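Local coordinates for Peptide/nickel transport system substrate-binding protein (Listeria monocytogenes serotype 1/2a, PDB 5KZT) that binds peptides as the extracellular substrate-binding protein of an oligopeptide uptake system, and probably delivers them to its membrane transporter, at residues 39-53 with 510-522. Sequence-based numbering, arbitrary orientation.
Sequences LNVVNQTNEGLYALD and LQKNPFGPDYTYK
Asn40 holds CG anti to the backbone N (chi1 -171°), Asn43 does the same, and Gln44 bends at chi2 (-49°), turning three amides of helix 36-45 onto the backbone of residues 519-521. Asn40 OD1 accepts from Tyr519 N at 3.0 Å. Gln44 grips with both ends of its amide: OE1 takes an almost straight bond from Tyr521 N, 3.0 Å away, and NE2 donates to Tyr519 O at 2.8 Å. Asn43 ND2 reaches that same Tyr519 O at 3.0 Å, from the opposite face of the carbonyl, so two side chains clamp one oxygen. Gln44 NE2 also bonds Asn40 O, which fixes the amide's rotation, and the amide lies against the Tyr521 ring, their planes 32° apart. The Pro517 ring packs crosswise on the Asn43 side chain, Pro517 CB 3.4 Å from Asn43 CB. Farther along, Gln511 NE2 bridges Leu52 O (2.9 Å) and Asn513 OD1, while Leu52 CD2 sits over one face of the Phe515 ring, 4.0 Å from its centroid, in a CH-pi contact. Leu39 also packs against the bound peptide. Pinning a C-terminal beta hairpin to an N-terminal helix and strand fits the family 5 solute-binding fold, whose lobes combine distant parts of the chain.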
loop_
_atom_site.group_PDB
_atom_site.type_symbol
_atom_site.label_atom_id
_atom_site.label_comp_id
_atom_site.label_asym_id
_atom_site.label_seq_id
_atom_site.Cartn_x
_atom_site.Cartn_y
_atom_site.Cartn_z
ATOM N N LEU A 39 -2.457 6.246 -3.937
ATOM C CA LEU A 39 -1.968 6.952 -2.733
ATOM C C LEU A 39 -0.773 7.829 -3.057
ATOM O O LEU A 39 -0.596 8.892 -2.458
ATOM C CB LEU A 39 -1.617 5.979 -1.614
ATOM C CG LEU A 39 -2.873 5.337 -1.006
ATOM C CD1 LEU A 39 -2.462 4.152 -0.168
ATOM C CD2 LEU A 39 -3.695 6.292 -0.176
ATOM N N ASN A 40 0.032 7.394 -4.011
ATOM C CA ASN A 40 1.150 8.223 -4.494
ATOM C C ASN A 40 0.639 9.465 -5.231
ATOM O O ASN A 40 1.165 10.542 -5.011
ATOM C CB ASN A 40 2.065 7.417 -5.396
ATOM C CG ASN A 40 3.343 8.162 -5.745
ATOM O OD1 ASN A 40 4.142 8.499 -4.867
ATOM N ND2 ASN A 40 3.524 8.446 -7.028
ATOM N N VAL A 41 -0.405 9.326 -6.049
ATOM C CA VAL A 41 -1.027 10.502 -6.717
ATOM C C VAL A 41 -1.523 11.534 -5.695
ATOM O O VAL A 41 -1.108 12.700 -5.729
ATOM C CB VAL A 41 -2.189 10.099 -7.662
ATOM C CG1 VAL A 41 -2.952 11.320 -8.185
ATOM C CG2 VAL A 41 -1.660 9.300 -8.839
ATOM N N VAL A 42 -2.392 11.115 -4.780
ATOM C CA VAL A 42 -2.942 12.060 -3.815
ATOM C C VAL A 42 -1.874 12.649 -2.878
ATOM O O VAL A 42 -2.047 13.765 -2.365
ATOM C CB VAL A 42 -4.143 11.515 -3.001
ATOM C CG1 VAL A 42 -5.271 11.109 -3.927
ATOM C CG2 VAL A 42 -3.741 10.386 -2.087
ATOM N N ASN A 43 -0.765 11.940 -2.658
ATOM C CA ASN A 43 0.335 12.533 -1.886
ATOM C C ASN A 43 0.997 13.764 -2.527
ATOM O O ASN A 43 1.577 14.595 -1.820
ATOM C CB ASN A 43 1.415 11.517 -1.563
ATOM C CG ASN A 43 2.307 11.980 -0.431
ATOM O OD1 ASN A 43 1.814 12.356 0.638
ATOM N ND2 ASN A 43 3.619 11.990 -0.654
ATOM N N GLN A 44 0.913 13.883 -3.846
ATOM C CA GLN A 44 1.466 15.047 -4.547
ATOM C C GLN A 44 0.489 16.221 -4.603
ATOM O O GLN A 44 0.907 17.386 -4.682
ATOM C CB GLN A 44 1.854 14.693 -5.979
ATOM C CG GLN A 44 2.519 13.340 -6.171
ATOM C CD GLN A 44 3.665 13.065 -5.211
ATOM O OE1 GLN A 44 4.450 13.951 -4.879
ATOM N NE2 GLN A 44 3.787 11.820 -4.790
ATOM N N THR A 45 -0.801 15.888 -4.625
ATOM C CA THR A 45 -1.870 16.848 -4.910
ATOM C C THR A 45 -2.594 17.329 -3.659
ATOM O O THR A 45 -3.326 18.315 -3.696
ATOM C CB THR A 45 -2.883 16.246 -5.901
ATOM O OG1 THR A 45 -3.519 15.113 -5.337
ATOM C CG2 THR A 45 -2.198 15.783 -7.156
ATOM N N ASN A 46 -2.383 16.635 -2.546
ATOM C CA ASN A 46 -3.058 16.977 -1.309
ATOM C C ASN A 46 -2.118 16.781 -0.146
ATOM O O ASN A 46 -1.056 16.174 -0.290
ATOM C CB ASN A 46 -4.296 16.118 -1.169
ATOM C CG ASN A 46 -5.336 16.448 -2.218
ATOM O OD1 ASN A 46 -5.370 15.841 -3.287
ATOM N ND2 ASN A 46 -6.144 17.454 -1.948
ATOM N N GLU A 47 -2.509 17.310 1.006
ATOM C CA GLU A 47 -1.620 17.338 2.140
ATOM C C GLU A 47 -2.411 17.362 3.444
ATOM O O GLU A 47 -3.438 18.018 3.541
ATOM C CB GLU A 47 -0.706 18.566 2.028
ATOM C CG GLU A 47 0.374 18.695 3.106
ATOM C CD GLU A 47 1.194 19.953 2.925
ATOM O OE1 GLU A 47 2.217 19.905 2.193
ATOM O OE2 GLU A 47 0.804 20.997 3.483
ATOM N N GLY A 48 -1.912 16.621 4.437
ATOM C CA GLY A 48 -2.536 16.576 5.768
ATOM C C GLY A 48 -1.793 17.413 6.789
ATOM O O GLY A 48 -1.069 18.367 6.430
ATOM N N LEU A 49 -1.962 17.045 8.059
ATOM C CA LEU A 49 -1.352 17.762 9.180
ATOM C C LEU A 49 0.164 17.621 9.197
ATOM O O LEU A 49 0.846 18.551 9.585
ATOM C CB LEU A 49 -1.913 17.303 10.514
ATOM C CG LEU A 49 -3.402 17.537 10.713
ATOM C CD1 LEU A 49 -3.860 16.775 11.944
ATOM C CD2 LEU A 49 -3.723 19.019 10.833
ATOM N N TYR A 50 0.658 16.452 8.777
ATOM C CA TYR A 50 2.082 16.146 8.738
ATOM C C TYR A 50 2.400 15.593 7.363
ATOM O O TYR A 50 1.511 15.155 6.659
ATOM C CB TYR A 50 2.439 15.102 9.794
ATOM C CG TYR A 50 2.574 15.643 11.208
ATOM C CD1 TYR A 50 1.462 16.049 11.936
ATOM C CD2 TYR A 50 3.830 15.751 11.822
ATOM C CE1 TYR A 50 1.591 16.552 13.228
ATOM C CE2 TYR A 50 3.959 16.249 13.097
ATOM C CZ TYR A 50 2.838 16.638 13.792
ATOM O OH TYR A 50 3.009 17.146 15.051
ATOM N N ALA A 51 3.669 15.626 7.001
ATOM C CA ALA A 51 4.163 14.960 5.823
ATOM C C ALA A 51 5.602 14.510 6.109
ATOM O O ALA A 51 6.339 15.220 6.802
ATOM C CB ALA A 51 4.088 15.909 4.633
ATOM N N LEU A 52 5.995 13.337 5.600
ATOM C CA LEU A 52 7.362 12.816 5.794
ATOM C C LEU A 52 8.396 13.756 5.202
ATOM O O LEU A 52 8.253 14.197 4.071
ATOM C CB LEU A 52 7.521 11.411 5.177
ATOM C CG LEU A 52 7.167 10.256 6.130
ATOM C CD1 LEU A 52 5.898 10.518 6.908
ATOM C CD2 LEU A 52 7.121 8.910 5.416
ATOM N N ASP A 53 9.419 14.066 5.998
ATOM C CA ASP A 53 10.533 14.897 5.584
ATOM C C ASP A 53 11.635 14.066 4.908
ATOM O O ASP A 53 11.500 12.853 4.719
ATOM C CB ASP A 53 11.074 15.721 6.777
ATOM C CG ASP A 53 11.833 14.881 7.812
ATOM O OD1 ASP A 53 12.175 13.711 7.544
ATOM O OD2 ASP A 53 12.094 15.416 8.909
ATOM N N LEU A 510 14.876 13.377 -5.317
ATOM C CA LEU A 510 13.707 12.505 -5.496
ATOM C C LEU A 510 13.459 11.811 -4.169
ATOM O O LEU A 510 14.181 10.893 -3.807
ATOM C CB LEU A 510 13.944 11.493 -6.610
ATOM C CG LEU A 510 12.789 10.534 -6.931
ATOM C CD1 LEU A 510 11.595 11.322 -7.440
ATOM C CD2 LEU A 510 13.211 9.466 -7.938
ATOM N N GLN A 511 12.466 12.256 -3.417
ATOM C CA GLN A 511 12.269 11.696 -2.083
ATOM C C GLN A 511 11.500 10.393 -2.150
ATOM O O GLN A 511 10.337 10.390 -2.540
ATOM C CB GLN A 511 11.530 12.682 -1.189
ATOM C CG GLN A 511 11.227 12.146 0.185
ATOM C CD GLN A 511 10.776 13.241 1.121
ATOM O OE1 GLN A 511 11.446 14.278 1.231
ATOM N NE2 GLN A 511 9.645 13.042 1.775
ATOM N N LYS A 512 12.161 9.297 -1.762
ATOM C CA LYS A 512 11.515 8.009 -1.588
ATOM C C LYS A 512 11.134 7.889 -0.122
ATOM O O LYS A 512 11.989 7.865 0.747
ATOM C CB LYS A 512 12.445 6.854 -1.997
ATOM C CG LYS A 512 11.872 5.443 -1.804
ATOM C CD LYS A 512 10.781 5.131 -2.822
ATOM C CE LYS A 512 9.982 3.896 -2.450
ATOM N NZ LYS A 512 9.033 4.142 -1.335
ATOM N N ASN A 513 9.844 7.795 0.147
ATOM C CA ASN A 513 9.383 7.628 1.515
ATOM C C ASN A 513 9.521 6.192 1.987
ATOM O O ASN A 513 9.222 5.270 1.227
ATOM C CB ASN A 513 7.951 8.116 1.605
ATOM C CG ASN A 513 7.838 9.594 1.243
ATOM O OD1 ASN A 513 8.615 10.400 1.744
ATOM N ND2 ASN A 513 6.903 9.948 0.375
ATOM N N PRO A 514 9.981 5.985 3.247
ATOM C CA PRO A 514 10.147 4.623 3.746
ATOM C C PRO A 514 8.841 3.913 4.099
ATOM O O PRO A 514 8.856 2.718 4.312
ATOM C CB PRO A 514 11.002 4.803 4.995
ATOM C CG PRO A 514 10.684 6.172 5.476
ATOM C CD PRO A 514 10.424 6.991 4.233
ATOM N N PHE A 515 7.742 4.654 4.201
ATOM C CA PHE A 515 6.417 4.066 4.423
ATOM C C PHE A 515 5.415 5.118 3.992
ATOM O O PHE A 515 5.791 6.254 3.661
ATOM C CB PHE A 515 6.216 3.650 5.892
ATOM C CG PHE A 515 6.529 4.735 6.892
ATOM C CD1 PHE A 515 5.596 5.733 7.175
ATOM C CD2 PHE A 515 7.751 4.752 7.563
ATOM C CE1 PHE A 515 5.875 6.740 8.087
ATOM C CE2 PHE A 515 8.047 5.745 8.490
ATOM C CZ PHE A 515 7.108 6.750 8.751
ATOM N N GLY A 516 4.152 4.756 3.954
ATOM C CA GLY A 516 3.144 5.641 3.379
ATOM C C GLY A 516 3.285 5.786 1.865
ATOM O O GLY A 516 4.001 5.002 1.229
ATOM N N PRO A 517 2.599 6.787 1.263
ATOM C CA PRO A 517 2.744 7.038 -0.179
ATOM C C PRO A 517 4.210 7.029 -0.630
ATOM O O PRO A 517 5.067 7.590 0.054
ATOM C CB PRO A 517 2.143 8.432 -0.354
ATOM C CG PRO A 517 1.122 8.540 0.744
ATOM C CD PRO A 517 1.648 7.723 1.897
ATOM N N ASP A 518 4.485 6.395 -1.762
ATOM C CA ASP A 518 5.857 6.012 -2.120
ATOM C C ASP A 518 6.856 7.171 -2.318
ATOM O O ASP A 518 8.006 7.078 -1.880
ATOM C CB ASP A 518 5.841 5.120 -3.353
ATOM C CG ASP A 518 5.396 3.685 -3.033
ATOM O OD1 ASP A 518 4.486 3.471 -2.195
ATOM O OD2 ASP A 518 5.950 2.751 -3.635
ATOM N N TYR A 519 6.411 8.235 -2.968
ATOM C CA TYR A 519 7.282 9.363 -3.302
ATOM C C TYR A 519 6.691 10.692 -2.889
ATOM O O TYR A 519 5.472 10.829 -2.726
ATOM C CB TYR A 519 7.591 9.382 -4.803
ATOM C CG TYR A 519 8.421 8.210 -5.242
ATOM C CD1 TYR A 519 7.828 7.010 -5.630
ATOM C CD2 TYR A 519 9.820 8.288 -5.254
ATOM C CE1 TYR A 519 8.602 5.924 -6.039
ATOM C CE2 TYR A 519 10.598 7.193 -5.630
ATOM C CZ TYR A 519 9.988 6.022 -6.022
ATOM O OH TYR A 519 10.771 4.944 -6.427
ATOM N N THR A 520 7.576 11.664 -2.695
ATOM C CA THR A 520 7.180 13.058 -2.532
ATOM C C THR A 520 8.020 13.849 -3.522
ATOM O O THR A 520 9.243 13.947 -3.358
ATOM C CB THR A 520 7.404 13.555 -1.105
ATOM O OG1 THR A 520 6.631 12.751 -0.196
ATOM C CG2 THR A 520 6.986 15.036 -0.975
ATOM N N TYR A 521 7.366 14.379 -4.557
ATOM C CA TYR A 521 8.049 15.128 -5.605
ATOM C C TYR A 521 8.209 16.611 -5.289
ATOM O O TYR A 521 8.820 17.331 -6.093
ATOM C CB TYR A 521 7.306 15.012 -6.939
ATOM C CG TYR A 521 7.014 13.603 -7.380
ATOM C CD1 TYR A 521 7.999 12.597 -7.318
ATOM C CD2 TYR A 521 5.778 13.271 -7.879
ATOM C CE1 TYR A 521 7.729 11.296 -7.734
ATOM C CE2 TYR A 521 5.497 11.973 -8.306
ATOM C CZ TYR A 521 6.468 10.989 -8.228
ATOM O OH TYR A 521 6.143 9.708 -8.634
ATOM N N LYS A 522 7.665 17.052 -4.151
ATOM C CA LYS A 522 7.573 18.466 -3.770
ATOM C C LYS A 522 8.848 19.248 -4.063
ATOM O O LYS A 522 8.757 20.287 -4.687
ATOM C CB LYS A 522 7.212 18.599 -2.287
ATOM C CG LYS A 522 7.076 20.013 -1.763
ATOM C CD LYS A 522 6.768 20.012 -0.273
ATOM C CE LYS A 522 6.951 21.404 0.300
ATOM N NZ LYS A 522 6.503 21.491 1.712
HETATM O O HOH W 1 4.935 19.746 3.194
HETATM O O HOH W 2 6.230 13.799 2.234
HETATM O O HOH W 3 10.712 10.478 3.572
#